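Side-chain contact in NmrA family protein (Shigella flexneri 2a, PDB 3QVO), which is of unknown function but, as a Rossmann-fold member of the NmrA family, probably binds NAD(P)(H): residues A[193-196]-A[197-201]. Sequence-based numbering, arbitrary orientation.
Sequences TIVS and RKSVA
Ser-196 ends strand 194-196 and is the N-cap of helix 197-209, and the evidence is its side-chain bond: the OG accepts from Ser-199 N at 2.8 Å, with an N-H...O angle of 140°. With chi1 at 73° the hydroxyl lies between its own backbone N and carbonyl carbon and meets the amide of Ser-199. The first helical backbone bond runs from Val-200 N to Ser-196 O (3.2 Å). Ser-199 turns its CB toward the strand, and its OG stands beside its own backbone N, facing the Ser-196 hydroxyl. The modelled OG-OG separation is implausibly short, so its length is doubtful; Ile-178 O accepts from Ser-196 OG, and Asp-180 N donates to Ser-199 OG. Beside the two serines the contact turns apolar. Val-195 sets CG2 against Ser-199 CB at 3.7 Å and CG1 against Val-200 CG2 at 3.8 Å, the two valines crossing at roughly a right angle, with Ile-221 of strand 217-222 touching both. Arg-197 NH2 forms a salt bridge with Asp-175 OD1. The chemistry therefore implies a capped strand-to-helix junction in the Rossmann-like fold, its short axes 68° apart, where buried serine hydroxyls satisfy helix-start and loop backbone groups.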
ATOM      1  N   THR A 193       5.980  -8.870 -16.522  1.00 81.23           N
ATOM      2  CA  THR A 193       6.638  -9.696 -15.534  1.00 81.72           C
ATOM      3  C   THR A 193       7.141  -8.965 -14.292  1.00 78.38           C
ATOM      4  O   THR A 193       7.195  -9.551 -13.236  1.00 76.36           O
ATOM      5  CB  THR A 193       7.827 -10.356 -16.247  1.00 85.62           C
ATOM      6  OG1 THR A 193       7.359 -11.556 -16.892  1.00 92.18           O
ATOM      7  CG2 THR A 193       8.983 -10.655 -15.303  1.00 88.61           C
ATOM      8  N   ILE A 194       7.565  -7.704 -14.454  1.00 77.91           N
ATOM      9  CA  ILE A 194       8.263  -6.954 -13.406  1.00 76.83           C
ATOM     10  C   ILE A 194       7.751  -5.512 -13.310  1.00 75.25           C
ATOM     11  O   ILE A 194       7.088  -5.007 -14.219  1.00 75.93           O
ATOM     12  CB  ILE A 194       9.779  -6.904 -13.655  1.00 80.01           C
ATOM     13  CG1 ILE A 194      10.118  -6.034 -14.891  1.00 82.34           C
ATOM     14  CG2 ILE A 194      10.386  -8.328 -13.835  1.00 82.01           C
ATOM     15  CD1 ILE A 194      11.550  -6.173 -15.404  1.00 81.97           C
ATOM     16  N   VAL A 195       8.066  -4.853 -12.202  1.00 73.45           N
ATOM     17  CA  VAL A 195       7.831  -3.422 -12.068  1.00 71.46           C
ATOM     18  C   VAL A 195       8.715  -2.870 -10.976  1.00 70.71           C
ATOM     19  O   VAL A 195       8.983  -3.543  -9.988  1.00 69.88           O
ATOM     20  CB  VAL A 195       6.347  -3.105 -11.802  1.00 69.11           C
ATOM     21  CG1 VAL A 195       5.926  -3.519 -10.403  1.00 66.05           C
ATOM     22  CG2 VAL A 195       6.077  -1.656 -12.047  1.00 67.57           C
ATOM     23  N   SER A 196       9.222  -1.664 -11.187  1.00 71.02           N
ATOM     24  CA  SER A 196      10.040  -1.011 -10.195  1.00 71.08           C
ATOM     25  C   SER A 196       9.190  -0.574  -9.000  1.00 67.92           C
ATOM     26  O   SER A 196       8.028  -0.175  -9.123  1.00 65.72           O
ATOM     27  CB  SER A 196      10.753   0.214 -10.808  1.00 73.60           C
ATOM     28  OG  SER A 196       9.850   1.301 -11.029  1.00 71.02           O
ATOM     29  N   ARG A 197       9.780  -0.687  -7.830  1.00 67.87           N
ATOM     30  CA  ARG A 197       9.191  -0.141  -6.625  1.00 65.38           C
ATOM     31  C   ARG A 197       8.921   1.356  -6.789  1.00 65.74           C
ATOM     32  O   ARG A 197       7.904   1.870  -6.343  1.00 64.18           O
ATOM     33  CB  ARG A 197      10.155  -0.353  -5.470  1.00 65.90           C
ATOM     34  CG  ARG A 197      10.272  -1.790  -5.034  1.00 67.87           C
ATOM     35  CD  ARG A 197      10.900  -1.922  -3.656  1.00 69.57           C
ATOM     36  NE  ARG A 197      10.915  -3.308  -3.210  1.00 71.66           N
ATOM     37  CZ  ARG A 197      11.736  -4.246  -3.673  1.00 74.86           C
ATOM     38  NH1 ARG A 197      11.655  -5.486  -3.211  1.00 76.04           N
ATOM     39  NH2 ARG A 197      12.614  -3.968  -4.614  1.00 77.08           N
ATOM     40  N   LYS A 198       9.835   2.061  -7.435  1.00 68.63           N
ATOM     41  CA  LYS A 198       9.655   3.492  -7.640  1.00 70.05           C
ATOM     42  C   LYS A 198       8.397   3.741  -8.459  1.00 68.75           C
ATOM     43  O   LYS A 198       7.655   4.697  -8.185  1.00 67.90           O
ATOM     44  CB  LYS A 198      10.893   4.072  -8.310  1.00 73.60           C
ATOM     45  CG  LYS A 198      11.115   5.538  -8.158  1.00 78.05           C
ATOM     46  CD  LYS A 198      12.608   5.905  -8.432  1.00 86.38           C
ATOM     47  CE  LYS A 198      13.481   5.717  -7.137  1.00 88.49           C
ATOM     48  NZ  LYS A 198      14.939   5.969  -7.315  1.00 89.98           N
ATOM     49  N   SER A 199       8.113   2.847  -9.405  1.00 68.39           N
ATOM     50  CA  SER A 199       6.904   2.966 -10.196  1.00 68.05           C
ATOM     51  C   SER A 199       5.680   2.863  -9.301  1.00 66.02           C
ATOM     52  O   SER A 199       4.749   3.682  -9.382  1.00 65.13           O
ATOM     53  CB  SER A 199       6.824   1.886 -11.263  1.00 69.83           C
ATOM     54  OG  SER A 199       7.878   1.995 -12.239  1.00 71.52           O
ATOM     55  N   VAL A 200       5.687   1.864  -8.433  1.00 64.71           N
ATOM     56  CA  VAL A 200       4.534   1.623  -7.601  1.00 62.35           C
ATOM     57  C   VAL A 200       4.364   2.777  -6.622  1.00 61.40           C
ATOM     58  O   VAL A 200       3.254   3.214  -6.367  1.00 59.45           O
ATOM     59  CB  VAL A 200       4.634   0.284  -6.879  1.00 62.14           C
ATOM     60  CG1 VAL A 200       3.379   0.044  -6.020  1.00 59.70           C
ATOM     61  CG2 VAL A 200       4.811  -0.835  -7.895  1.00 63.32           C
ATOM     62  N   ALA A 201       5.470   3.296  -6.113  1.00 62.43           N
ATOM     63  CA  ALA A 201       5.410   4.472  -5.234  1.00 62.07           C
ATOM     64  C   ALA A 201       4.828   5.675  -5.955  1.00 62.60           C
ATOM     65  O   ALA A 201       4.030   6.425  -5.386  1.00 62.25           O
ATOM     66  CB  ALA A 201       6.778   4.813  -4.662  1.00 62.26           C
TER